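Local coordinates for protein tryptophan halogenase (Shewanella frigidimarina, PDB 2PYX) that probably acts as a flavin-dependent tryptophan halogenase, an FAD-binding enzyme of the monooxygenase type that would chlorinate or brominate an indole substrate, at residues F88-N96 against A106-S114; F356-L367 against W401-Y412. All coordinates share one frame; numbering follows the deposited sequence. Where two conformers were deposited one is given.

Contact 1: F88-N96 against A106-S114; sequences FKQGSRFIN and ADSYLHPFS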
loop_
_atom_site.group_PDB
_atom_site.type_symbol
_atom_site.label_atom_id
_atom_site.label_comp_id
_atom_site.label_asym_id
_atom_site.label_seq_id
_atom_site.Cartn_x
_atom_site.Cartn_y
_atom_site.Cartn_z
ATOM N N PHE A 88 0.799 -6.942 12.860
ATOM C CA PHE A 88 1.193 -7.622 11.630
ATOM C C PHE A 88 0.024 -7.751 10.705
ATOM O O PHE A 88 -1.041 -8.181 11.120
ATOM C CB PHE A 88 1.747 -9.017 11.950
ATOM C CG PHE A 88 2.855 -8.981 12.950
ATOM C CD1 PHE A 88 4.116 -8.538 12.594
ATOM C CD2 PHE A 88 2.619 -9.334 14.257
ATOM C CE1 PHE A 88 5.121 -8.481 13.550
ATOM C CE2 PHE A 88 3.618 -9.259 15.209
ATOM C CZ PHE A 88 4.855 -8.835 14.852
ATOM N N LYS A 89 0.256 -7.440 9.429
ATOM C CA LYS A 89 -0.766 -7.566 8.384
ATOM C C LYS A 89 -0.311 -8.631 7.385
ATOM O O LYS A 89 0.770 -8.520 6.827
ATOM C CB LYS A 89 -0.924 -6.228 7.665
ATOM C CG LYS A 89 -1.815 -6.266 6.443
ATOM C CD LYS A 89 -1.809 -4.946 5.700
ATOM C CE LYS A 89 -2.531 -5.073 4.388
ATOM N NZ LYS A 89 -2.278 -3.848 3.573
ATOM N N GLN A 90 -1.137 -9.636 7.137
ATOM C CA GLN A 90 -0.826 -10.746 6.235
ATOM C C GLN A 90 -1.586 -10.756 4.918
ATOM O O GLN A 90 -1.485 -11.709 4.138
ATOM C CB GLN A 90 -1.012 -12.078 6.976
ATOM C CG GLN A 90 0.038 -12.252 8.045
ATOM C CD GLN A 90 -0.077 -13.593 8.712
ATOM O OE1 GLN A 90 0.241 -14.630 8.117
ATOM N NE2 GLN A 90 -0.570 -13.584 9.944
ATOM N N GLY A 91 -2.335 -9.674 4.678
ATOM C CA GLY A 91 -3.091 -9.481 3.437
ATOM C C GLY A 91 -4.387 -8.751 3.707
ATOM O O GLY A 91 -4.508 -8.033 4.703
ATOM N N SER A 92 -5.313 -8.876 2.759
ATOM C CA SER A 92 -6.647 -8.280 2.822
ATOM C C SER A 92 -7.689 -9.367 2.661
ATOM O O SER A 92 -7.605 -10.190 1.750
ATOM C CB SER A 92 -6.864 -7.264 1.707
ATOM O OG SER A 92 -6.009 -6.137 1.828
ATOM N N ARG A 93 -8.656 -9.365 3.582
ATOM C CA ARG A 93 -9.789 -10.261 3.478
ATOM C C ARG A 93 -11.002 -9.474 3.034
ATOM O O ARG A 93 -11.366 -8.467 3.649
ATOM C CB ARG A 93 -10.106 -10.965 4.781
ATOM C CG ARG A 93 -11.151 -12.075 4.609
ATOM C CD ARG A 93 -11.404 -12.807 5.892
ATOM N NE ARG A 93 -10.184 -13.378 6.449
ATOM C CZ ARG A 93 -9.586 -14.477 5.993
ATOM N NH1 ARG A 93 -10.094 -15.127 4.966
ATOM N NH2 ARG A 93 -8.475 -14.921 6.565
ATOM N N PHE A 94 -11.597 -9.955 1.956
ATOM C CA PHE A 94 -12.716 -9.297 1.265
ATOM C C PHE A 94 -14.008 -10.050 1.612
ATOM O O PHE A 94 -14.130 -11.237 1.297
ATOM C CB PHE A 94 -12.442 -9.273 -0.229
ATOM C CG PHE A 94 -11.287 -8.394 -0.565
ATOM C CD1 PHE A 94 -11.433 -7.011 -0.602
ATOM C CD2 PHE A 94 -10.013 -8.919 -0.772
ATOM C CE1 PHE A 94 -10.343 -6.191 -0.854
ATOM C CE2 PHE A 94 -8.922 -8.083 -1.026
ATOM C CZ PHE A 94 -9.104 -6.727 -1.093
ATOM N N ILE A 95 -14.945 -9.334 2.233
ATOM C CA ILE A 95 -16.165 -9.902 2.769
ATOM C C ILE A 95 -17.322 -9.283 1.996
ATOM O O ILE A 95 -17.395 -8.066 1.894
ATOM C CB ILE A 95 -16.239 -9.619 4.274
ATOM C CG1 ILE A 95 -14.971 -10.179 4.955
ATOM C CG2 ILE A 95 -17.501 -10.207 4.863
ATOM C CD1 ILE A 95 -14.779 -9.698 6.353
ATOM N N ASN A 96 -18.248 -10.117 1.529
ATOM C CA ASN A 96 -19.471 -9.704 0.866
ATOM C C ASN A 96 -19.276 -8.940 -0.443
ATOM O O ASN A 96 -20.152 -8.227 -0.880
ATOM C CB ASN A 96 -20.381 -8.915 1.819
ATOM C CG ASN A 96 -20.888 -9.751 2.973
ATOM O OD1 ASN A 96 -20.784 -10.968 2.949
ATOM N ND2 ASN A 96 -21.355 -9.081 4.007
ATOM N N ALA A 106 -22.110 -17.565 3.397
ATOM C CA ALA A 106 -20.778 -16.992 3.628
ATOM C C ALA A 106 -20.197 -16.501 2.306
ATOM O O ALA A 106 -20.292 -17.147 1.271
ATOM C CB ALA A 106 -19.858 -18.017 4.249
ATOM N N ASP A 107 -19.612 -15.308 2.361
ATOM C CA ASP A 107 -18.960 -14.680 1.194
ATOM C C ASP A 107 -17.711 -13.933 1.672
ATOM O O ASP A 107 -17.746 -12.795 2.132
ATOM C CB ASP A 107 -19.935 -13.737 0.495
ATOM C CG ASP A 107 -19.310 -12.995 -0.672
ATOM O OD1 ASP A 107 -18.192 -13.345 -1.082
ATOM O OD2 ASP A 107 -19.961 -12.105 -1.200
ATOM N N SER A 108 -16.590 -14.631 1.548
ATOM C CA SER A 108 -15.320 -14.101 1.997
ATOM C C SER A 108 -14.207 -14.817 1.272
ATOM O O SER A 108 -14.252 -16.037 1.028
ATOM C CB SER A 108 -15.222 -14.362 3.479
ATOM O OG SER A 108 -14.025 -13.898 4.022
ATOM N N TYR A 109 -13.197 -14.035 0.916
ATOM C CA TYR A 109 -11.974 -14.633 0.391
ATOM C C TYR A 109 -10.761 -13.811 0.838
ATOM O O TYR A 109 -10.889 -12.657 1.243
ATOM C CB TYR A 109 -12.036 -14.768 -1.130
ATOM C CG TYR A 109 -11.729 -13.481 -1.860
ATOM C CD1 TYR A 109 -10.428 -13.133 -2.183
ATOM C CD2 TYR A 109 -12.733 -12.567 -2.178
ATOM C CE1 TYR A 109 -10.141 -11.961 -2.865
ATOM C CE2 TYR A 109 -12.450 -11.355 -2.837
ATOM C CZ TYR A 109 -11.137 -11.050 -3.158
ATOM O OH TYR A 109 -10.856 -9.853 -3.810
ATOM N N LEU A 110 -9.592 -14.447 0.770
ATOM C CA LEU A 110 -8.337 -13.823 1.165
ATOM C C LEU A 110 -7.437 -13.521 -0.017
ATOM O O LEU A 110 -7.296 -14.346 -0.914
ATOM C CB LEU A 110 -7.542 -14.725 2.136
ATOM C CG LEU A 110 -6.285 -14.069 2.729
ATOM C CD1 LEU A 110 -6.549 -12.840 3.606
ATOM C CD2 LEU A 110 -5.461 -15.127 3.477
ATOM N N HIS A 111 -6.849 -12.324 0.008
ATOM C CA HIS A 111 -5.735 -11.969 -0.841
ATOM C C HIS A 111 -4.535 -11.922 0.081
ATOM O O HIS A 111 -4.305 -10.925 0.750
ATOM C CB HIS A 111 -5.965 -10.636 -1.585
ATOM C CG HIS A 111 -4.765 -10.147 -2.340
ATOM N ND1 HIS A 111 -4.646 -8.848 -2.788
ATOM C CD2 HIS A 111 -3.601 -10.759 -2.666
ATOM C CE1 HIS A 111 -3.481 -8.696 -3.392
ATOM N NE2 HIS A 111 -2.820 -9.837 -3.320
ATOM N N PRO A 112 -3.781 -13.046 0.147
ATOM C CA PRO A 112 -2.662 -13.124 1.090
ATOM C C PRO A 112 -1.414 -12.440 0.540
ATOM O O PRO A 112 -1.288 -12.273 -0.683
ATOM C CB PRO A 112 -2.404 -14.610 1.204
ATOM C CG PRO A 112 -2.878 -15.180 0.016
ATOM C CD PRO A 112 -3.911 -14.279 -0.634
ATOM N N PHE A 113 -0.489 -12.055 1.420
ATOM C CA PHE A 113 0.823 -11.583 0.997
ATOM C C PHE A 113 1.774 -12.728 0.552
ATOM O O PHE A 113 2.685 -12.500 -0.283
ATOM C CB PHE A 113 1.512 -10.736 2.072
ATOM C CG PHE A 113 0.951 -9.351 2.232
ATOM C CD1 PHE A 113 0.497 -8.643 1.122
ATOM C CD2 PHE A 113 0.979 -8.717 3.468
ATOM C CE1 PHE A 113 0.003 -7.367 1.276
ATOM C CE2 PHE A 113 0.502 -7.440 3.637
ATOM C CZ PHE A 113 0.034 -6.756 2.499
ATOM N N SER A 114 1.571 -13.945 1.061
ATOM C CA SER A 114 2.410 -15.071 0.675
ATOM C C SER A 114 2.176 -15.420 -0.783
ATOM O O SER A 114 1.021 -15.468 -1.243
ATOM C CB SER A 114 2.062 -16.313 1.473
ATOM O OG SER A 114 2.599 -16.317 2.766
HETATM O O HOH W 1 -16.168 -11.333 -0.808
HETATM O O HOH W 2 -20.272 -13.304 4.507
#
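Ser92 and His111 face each other as a hydrogen-bonded antiparallel pair. Ser92 N gives to His111 O at 3.0 Å, and His111 N returns a nearly straight bond to Ser92 O (171° at the hydrogen). Phe94 and Tyr109 repeat this two residues on, with Phe94 N to Tyr109 O at 2.9 Å. Asn96 N to Asp107 O closes one end of the ladder. Phe113 N to Gln90 O closes the other. One water gives hydrogens to both Phe94 O and Asp107 OD1, and a second joins Asn96 OD1 to Asp107 N. Asp107 OD2 is held by Lys99 N.

The two strands form an antiparallel pair in the mixed sheet of the halogenase; strand 274-279 flanks 87-95 as a parallel neighbour. Lys89, predicted to be the active-site lysine, lies where 87-95 is interrupted. The extended Lys89 chain runs at about a right angle to the Phe113 side chain, with CE 3.6 Å from Phe113 CZ, and its NZ bonds to Thr62 O. Gly91 CA sits over the Phe113 face, 4.0 Å from the ring centroid; a CB here would run into His111 O.

The ring planes of Phe94 and Tyr109 are 24° apart, and the rings are so far offset that little of one lies over the other. Tyr109 CG stands between its backbone N and carbonyl carbon (chi1 80°), which swings the ring up to Phe94, and CE2 comes 3.3 Å from Phe94 CB. An alanine here would remove the ring and would probably leave a gap beside Phe94, whose ring could then turn more freely. Across the sheet, in one of two conformers, the Arg93 guanidinium lies with one face over Leu110 CD1 and NH1 bonds to Gln145; the second conformer makes these contacts less certain.

Contact 2: F356-L367 against W401-Y412; sequences FIEPLEASALAL and WQQIIDFLKLHY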
loop_
_atom_site.group_PDB
_atom_site.type_symbol
_atom_site.label_atom_id
_atom_site.label_comp_id
_atom_site.label_asym_id
_atom_site.label_seq_id
_atom_site.Cartn_x
_atom_site.Cartn_y
_atom_site.Cartn_z
ATOM N N PHE A 356 -3.420 9.758 -5.664
ATOM C CA PHE A 356 -4.091 9.126 -4.559
ATOM C C PHE A 356 -5.420 8.596 -5.013
ATOM O O PHE A 356 -6.188 9.302 -5.690
ATOM C CB PHE A 356 -4.320 10.115 -3.436
ATOM C CG PHE A 356 -4.926 9.490 -2.211
ATOM C CD1 PHE A 356 -4.170 8.675 -1.396
ATOM C CD2 PHE A 356 -6.264 9.659 -1.931
ATOM C CE1 PHE A 356 -4.734 8.069 -0.275
ATOM C CE2 PHE A 356 -6.841 9.060 -0.811
ATOM C CZ PHE A 356 -6.080 8.257 -0.002
ATOM N N ILE A 357 -5.744 7.409 -4.525
ATOM C CA ILE A 357 -7.048 6.809 -4.739
ATOM C C ILE A 357 -7.482 6.178 -3.416
ATOM O O ILE A 357 -6.703 6.137 -2.457
ATOM C CB ILE A 357 -6.975 5.736 -5.833
ATOM C CG1 ILE A 357 -5.770 4.795 -5.515
ATOM C CG2 ILE A 357 -6.776 6.408 -7.222
ATOM C CD1 ILE A 357 -5.781 3.585 -6.204
ATOM N N GLU A 358 -8.690 5.614 -3.385
ATOM C CA GLU A 358 -9.113 4.825 -2.227
ATOM C C GLU A 358 -8.041 3.816 -1.794
ATOM O O GLU A 358 -7.302 3.259 -2.641
ATOM C CB GLU A 358 -10.393 4.050 -2.591
ATOM C CG GLU A 358 -10.188 3.013 -3.686
ATOM C CD GLU A 358 -11.492 2.577 -4.247
ATOM O OE1 GLU A 358 -12.103 3.377 -4.984
ATOM O OE2 GLU A 358 -11.944 1.464 -3.867
ATOM N N PRO A 359 -7.962 3.516 -0.497
ATOM C CA PRO A 359 -6.952 2.609 0.049
ATOM C C PRO A 359 -7.225 1.124 -0.154
ATOM O O PRO A 359 -6.730 0.286 0.612
ATOM C CB PRO A 359 -6.970 2.957 1.542
ATOM C CG PRO A 359 -8.339 3.399 1.777
ATOM C CD PRO A 359 -8.777 4.139 0.568
ATOM N N LEU A 360 -7.969 0.783 -1.213
ATOM C CA LEU A 360 -8.193 -0.600 -1.576
ATOM C C LEU A 360 -6.837 -1.116 -2.030
ATOM O O LEU A 360 -6.213 -0.556 -2.932
ATOM C CB LEU A 360 -9.187 -0.702 -2.722
ATOM C CG LEU A 360 -9.641 -2.065 -3.240
ATOM C CD1 LEU A 360 -10.260 -2.849 -2.138
ATOM C CD2 LEU A 360 -10.637 -1.927 -4.365
ATOM N N GLU A 361 -6.403 -2.185 -1.418
ATOM C CA GLU A 361 -5.098 -2.792 -1.639
ATOM C C GLU A 361 -3.924 -1.927 -1.165
ATOM O O GLU A 361 -2.765 -2.244 -1.506
ATOM C CB GLU A 361 -4.890 -3.269 -3.076
ATOM C CG GLU A 361 -5.867 -4.356 -3.476
ATOM C CD GLU A 361 -5.578 -5.706 -2.850
ATOM O OE1 GLU A 361 -4.512 -5.867 -2.208
ATOM O OE2 GLU A 361 -6.422 -6.601 -3.005
ATOM N N ALA A 362 -4.186 -0.869 -0.400
ATOM C CA ALA A 362 -3.145 -0.154 0.327
ATOM C C ALA A 362 -1.973 0.262 -0.579
ATOM O O ALA A 362 -0.808 -0.068 -0.330
ATOM C CB ALA A 362 -2.683 -0.991 1.557
ATOM N N SER A 363 -2.263 1.031 -1.607
ATOM C CA SER A 363 -1.225 1.445 -2.534
ATOM C C SER A 363 -0.409 2.609 -2.037
ATOM O O SER A 363 0.692 2.843 -2.528
ATOM C CB SER A 363 -1.806 1.757 -3.922
ATOM O OG SER A 363 -2.696 2.845 -3.885
ATOM N N ALA A 364 -0.887 3.327 -1.034
ATOM C CA ALA A 364 -0.277 4.640 -0.724
ATOM C C ALA A 364 1.165 4.538 -0.217
ATOM O O ALA A 364 2.071 5.185 -0.779
ATOM C CB ALA A 364 -1.128 5.430 0.230
ATOM N N LEU A 365 1.386 3.781 0.864
ATOM C CA LEU A 365 2.784 3.650 1.354
ATOM C C LEU A 365 3.662 2.869 0.361
ATOM O O LEU A 365 4.851 3.153 0.211
ATOM C CB LEU A 365 2.828 3.023 2.739
ATOM C CG LEU A 365 2.462 3.996 3.861
ATOM C CD1 LEU A 365 2.230 3.231 5.169
ATOM C CD2 LEU A 365 3.548 5.040 4.037
ATOM N N ALA A 366 3.088 1.885 -0.325
ATOM C CA ALA A 366 3.846 1.131 -1.354
ATOM C C ALA A 366 4.405 2.055 -2.426
ATOM O O ALA A 366 5.541 1.874 -2.882
ATOM C CB ALA A 366 2.930 0.111 -1.996
ATOM N N LEU A 367 3.608 3.021 -2.875
ATOM C CA LEU A 367 4.074 3.982 -3.902
ATOM C C LEU A 367 5.149 4.921 -3.336
ATOM O O LEU A 367 6.096 5.265 -4.044
ATOM C CB LEU A 367 2.920 4.787 -4.461
ATOM C CG LEU A 367 2.007 4.044 -5.434
ATOM C CD1 LEU A 367 0.675 4.793 -5.624
ATOM C CD2 LEU A 367 2.782 3.871 -6.750
ATOM N N TRP A 401 0.771 2.923 -12.084
ATOM C CA TRP A 401 -0.587 3.510 -11.907
ATOM C C TRP A 401 -1.610 2.799 -12.771
ATOM O O TRP A 401 -2.735 2.549 -12.338
ATOM C CB TRP A 401 -0.571 5.033 -12.073
ATOM C CG TRP A 401 -0.277 5.706 -10.779
ATOM C CD1 TRP A 401 0.914 6.276 -10.363
ATOM C CD2 TRP A 401 -1.183 5.854 -9.701
ATOM N NE1 TRP A 401 0.760 6.793 -9.104
ATOM C CE2 TRP A 401 -0.536 6.570 -8.688
ATOM C CE3 TRP A 401 -2.532 5.498 -9.524
ATOM C CZ2 TRP A 401 -1.171 6.872 -7.487
ATOM C CZ3 TRP A 401 -3.151 5.825 -8.325
ATOM C CH2 TRP A 401 -2.464 6.496 -7.336
ATOM N N GLN A 402 -1.254 2.433 -13.985
ATOM C CA GLN A 402 -2.198 1.653 -14.809
ATOM C C GLN A 402 -2.514 0.338 -14.105
ATOM O O GLN A 402 -3.670 -0.079 -14.083
ATOM C CB GLN A 402 -1.669 1.426 -16.230
ATOM C CG GLN A 402 -2.540 0.479 -17.076
ATOM C CD GLN A 402 -2.014 0.255 -18.515
ATOM O OE1 GLN A 402 -2.549 0.797 -19.482
ATOM N NE2 GLN A 402 -0.973 -0.562 -18.647
ATOM N N GLN A 403 -1.502 -0.330 -13.558
ATOM C CA GLN A 403 -1.695 -1.591 -12.875
ATOM C C GLN A 403 -2.541 -1.418 -11.639
ATOM O O GLN A 403 -3.406 -2.272 -11.362
ATOM C CB GLN A 403 -0.376 -2.224 -12.489
ATOM C CG GLN A 403 -0.573 -3.665 -12.110
ATOM C CD GLN A 403 0.610 -4.332 -11.479
ATOM O OE1 GLN A 403 1.222 -3.822 -10.542
ATOM N NE2 GLN A 403 0.878 -5.577 -11.948
ATOM N N ILE A 404 -2.327 -0.345 -10.877
ATOM C CA ILE A 404 -3.101 -0.123 -9.647
ATOM C C ILE A 404 -4.566 0.067 -10.035
ATOM O O ILE A 404 -5.462 -0.535 -9.462
ATOM C CB ILE A 404 -2.565 1.111 -8.898
ATOM C CG1 ILE A 404 -1.240 0.793 -8.219
ATOM C CG2 ILE A 404 -3.602 1.600 -7.908
ATOM C CD1 ILE A 404 -0.448 1.985 -7.864
ATOM N N ILE A 405 -4.844 0.912 -11.022
ATOM C CA ILE A 405 -6.222 1.192 -11.375
ATOM C C ILE A 405 -6.914 -0.098 -11.852
ATOM O O ILE A 405 -8.050 -0.438 -11.464
ATOM C CB ILE A 405 -6.354 2.324 -12.389
ATOM C CG1 ILE A 405 -5.798 3.636 -11.827
ATOM C CG2 ILE A 405 -7.838 2.495 -12.806
ATOM C CD1 ILE A 405 -6.438 4.061 -10.536
ATOM N N ASP A 406 -6.210 -0.852 -12.683
ATOM C CA ASP A 406 -6.796 -2.054 -13.238
ATOM C C ASP A 406 -7.008 -3.102 -12.145
ATOM O O ASP A 406 -8.032 -3.794 -12.116
ATOM C CB ASP A 406 -5.882 -2.662 -14.321
ATOM C CG ASP A 406 -5.913 -1.893 -15.616
ATOM O OD1 ASP A 406 -6.663 -0.893 -15.758
ATOM O OD2 ASP A 406 -5.145 -2.330 -16.541
ATOM N N PHE A 407 -6.028 -3.246 -11.261
ATOM C CA PHE A 407 -6.121 -4.249 -10.198
ATOM C C PHE A 407 -7.274 -3.909 -9.248
ATOM O O PHE A 407 -8.064 -4.779 -8.872
ATOM C CB PHE A 407 -4.794 -4.407 -9.436
ATOM C CG PHE A 407 -4.832 -5.493 -8.387
ATOM C CD1 PHE A 407 -5.294 -6.758 -8.691
ATOM C CD2 PHE A 407 -4.426 -5.234 -7.090
ATOM C CE1 PHE A 407 -5.320 -7.769 -7.714
ATOM C CE2 PHE A 407 -4.433 -6.233 -6.124
ATOM C CZ PHE A 407 -4.886 -7.492 -6.441
ATOM N N LEU A 408 -7.358 -2.646 -8.836
ATOM C CA LEU A 408 -8.477 -2.233 -7.974
ATOM C C LEU A 408 -9.797 -2.435 -8.672
ATOM O O LEU A 408 -10.718 -3.013 -8.123
ATOM C CB LEU A 408 -8.316 -0.789 -7.546
ATOM C CG LEU A 408 -7.461 -0.584 -6.294
ATOM C CD1 LEU A 408 -6.076 -1.221 -6.353
ATOM C CD2 LEU A 408 -7.370 0.903 -5.949
ATOM N N LYS A 409 -9.893 -1.989 -9.925
ATOM C CA LYS A 409 -11.156 -2.129 -10.667
ATOM C C LYS A 409 -11.585 -3.591 -10.794
ATOM O O LYS A 409 -12.787 -3.903 -10.743
ATOM C CB LYS A 409 -11.023 -1.495 -12.041
ATOM C CG LYS A 409 -12.291 -1.572 -12.904
ATOM C CD LYS A 409 -13.505 -0.843 -12.222
ATOM C CE LYS A 409 -14.693 -0.814 -13.166
ATOM N NZ LYS A 409 -15.746 0.217 -12.793
ATOM N N LEU A 410 -10.620 -4.497 -10.980
ATOM C CA LEU A 410 -10.906 -5.939 -11.042
ATOM C C LEU A 410 -11.782 -6.399 -9.875
ATOM O O LEU A 410 -12.616 -7.264 -10.036
ATOM C CB LEU A 410 -9.579 -6.739 -11.010
ATOM C CG LEU A 410 -9.707 -8.276 -11.121
ATOM C CD1 LEU A 410 -10.302 -8.714 -12.411
ATOM C CD2 LEU A 410 -8.328 -8.959 -10.944
ATOM N N HIS A 411 -11.516 -5.868 -8.673
ATOM C CA HIS A 411 -12.232 -6.275 -7.467
ATOM C C HIS A 411 -13.721 -6.019 -7.636
ATOM O O HIS A 411 -14.546 -6.780 -7.085
ATOM C CB HIS A 411 -11.754 -5.533 -6.227
ATOM C CG HIS A 411 -10.352 -5.854 -5.784
ATOM N ND1 HIS A 411 -9.243 -5.599 -6.575
ATOM C CD2 HIS A 411 -9.877 -6.367 -4.624
ATOM C CE1 HIS A 411 -8.150 -5.923 -5.893
ATOM N NE2 HIS A 411 -8.505 -6.388 -4.706
ATOM N N TYR A 412 -14.075 -4.958 -8.328
ATOM C CA TYR A 412 -15.483 -4.598 -8.547
ATOM C C TYR A 412 -16.091 -5.319 -9.725
ATOM O O TYR A 412 -17.251 -5.725 -9.703
ATOM C CB TYR A 412 -15.620 -3.088 -8.795
ATOM C CG TYR A 412 -15.210 -2.226 -7.643
ATOM C CD1 TYR A 412 -16.107 -1.943 -6.626
ATOM C CD2 TYR A 412 -13.932 -1.672 -7.526
ATOM C CE1 TYR A 412 -15.737 -1.168 -5.577
ATOM C CE2 TYR A 412 -13.584 -0.860 -6.466
ATOM C CZ TYR A 412 -14.492 -0.619 -5.482
ATOM O OH TYR A 412 -14.142 0.188 -4.411
#
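Glu361 and His411 form a histidine-carboxylate hydrogen bond, with His411 NE2 giving to Glu361 OE2 at 2.7 Å. It joins the loop before helix 363-377 to the long helix 383-413. Pro359 to Ala362 make a type II beta turn, closed by Ala362 N to Pro359 O, and Glu361 is on it. Glu361 is a predicted L-tryptophan ligand, so the turn is consistent with a wall of the substrate site.

Both imidazole nitrogens are used as donors. ND1 bonds to Phe407 O one helical turn back, almost exactly in the ring plane, and NE2 reaches the carboxylate only 12° out of that plane. This pair of bonds fixes the rotation of the ring. Glu361 OE2 receives NE2 on its anti lone pair, and it probably also bonds to His111 ND1. Two imidazoles would thus grip one oxygen and limit the rotation of the carboxylate. The Glu361 chain reaches them by a bend at chi2 (-73°), with CD 3.5 Å from Phe407 CE2.

Glu358 is satisfied separately. Tyr412 OH gives to the syn lone pair of Glu358 OE2 at 2.6 Å, with carboxylate and ring planes 85° apart. Trp283 NE1 also bonds to OE2, and Asn253 ND2 holds OE1.

Leu360 packs between the two polar links; the remaining apolar contacts run along the helix toward Trp401. Leu360 CD2 lies over a face of the His411 ring and 3.8 Å from Tyr412 CE2. Leu360 CB and CD2 pass alongside Leu408 CG, the two side chains running opposite ways. Ile357 CG2 meets the edge of the Trp401 indole at CZ3, while its CD1 end turns to Ile404. Toward the start of the 401-412 segment, Leu367 CD1 is 3.3 Å from Trp401 CZ2 and 3.8 Å from Ile404 CD1.

Both contacts are mostly buried, but contact 2 lies nearer the centre of the chain, and contact 1 runs out to the exposed Ser108. They share no helix or strand. Contact 1 pairs two strands through regular backbone bonds. Contact 2 sets a loop and the start of a helix against a long helix, with no backbone bonds between them; its polar links are two carboxylates. The two meet at Glu361, where His111 of contact 1 and His411 of contact 2 probably share one carboxylate oxygen, close to the Phe94 ring. Lys89 NZ also packs on Ala362 CB. The predicted catalytic lysine and the predicted tryptophan ligand thus come from different contacts.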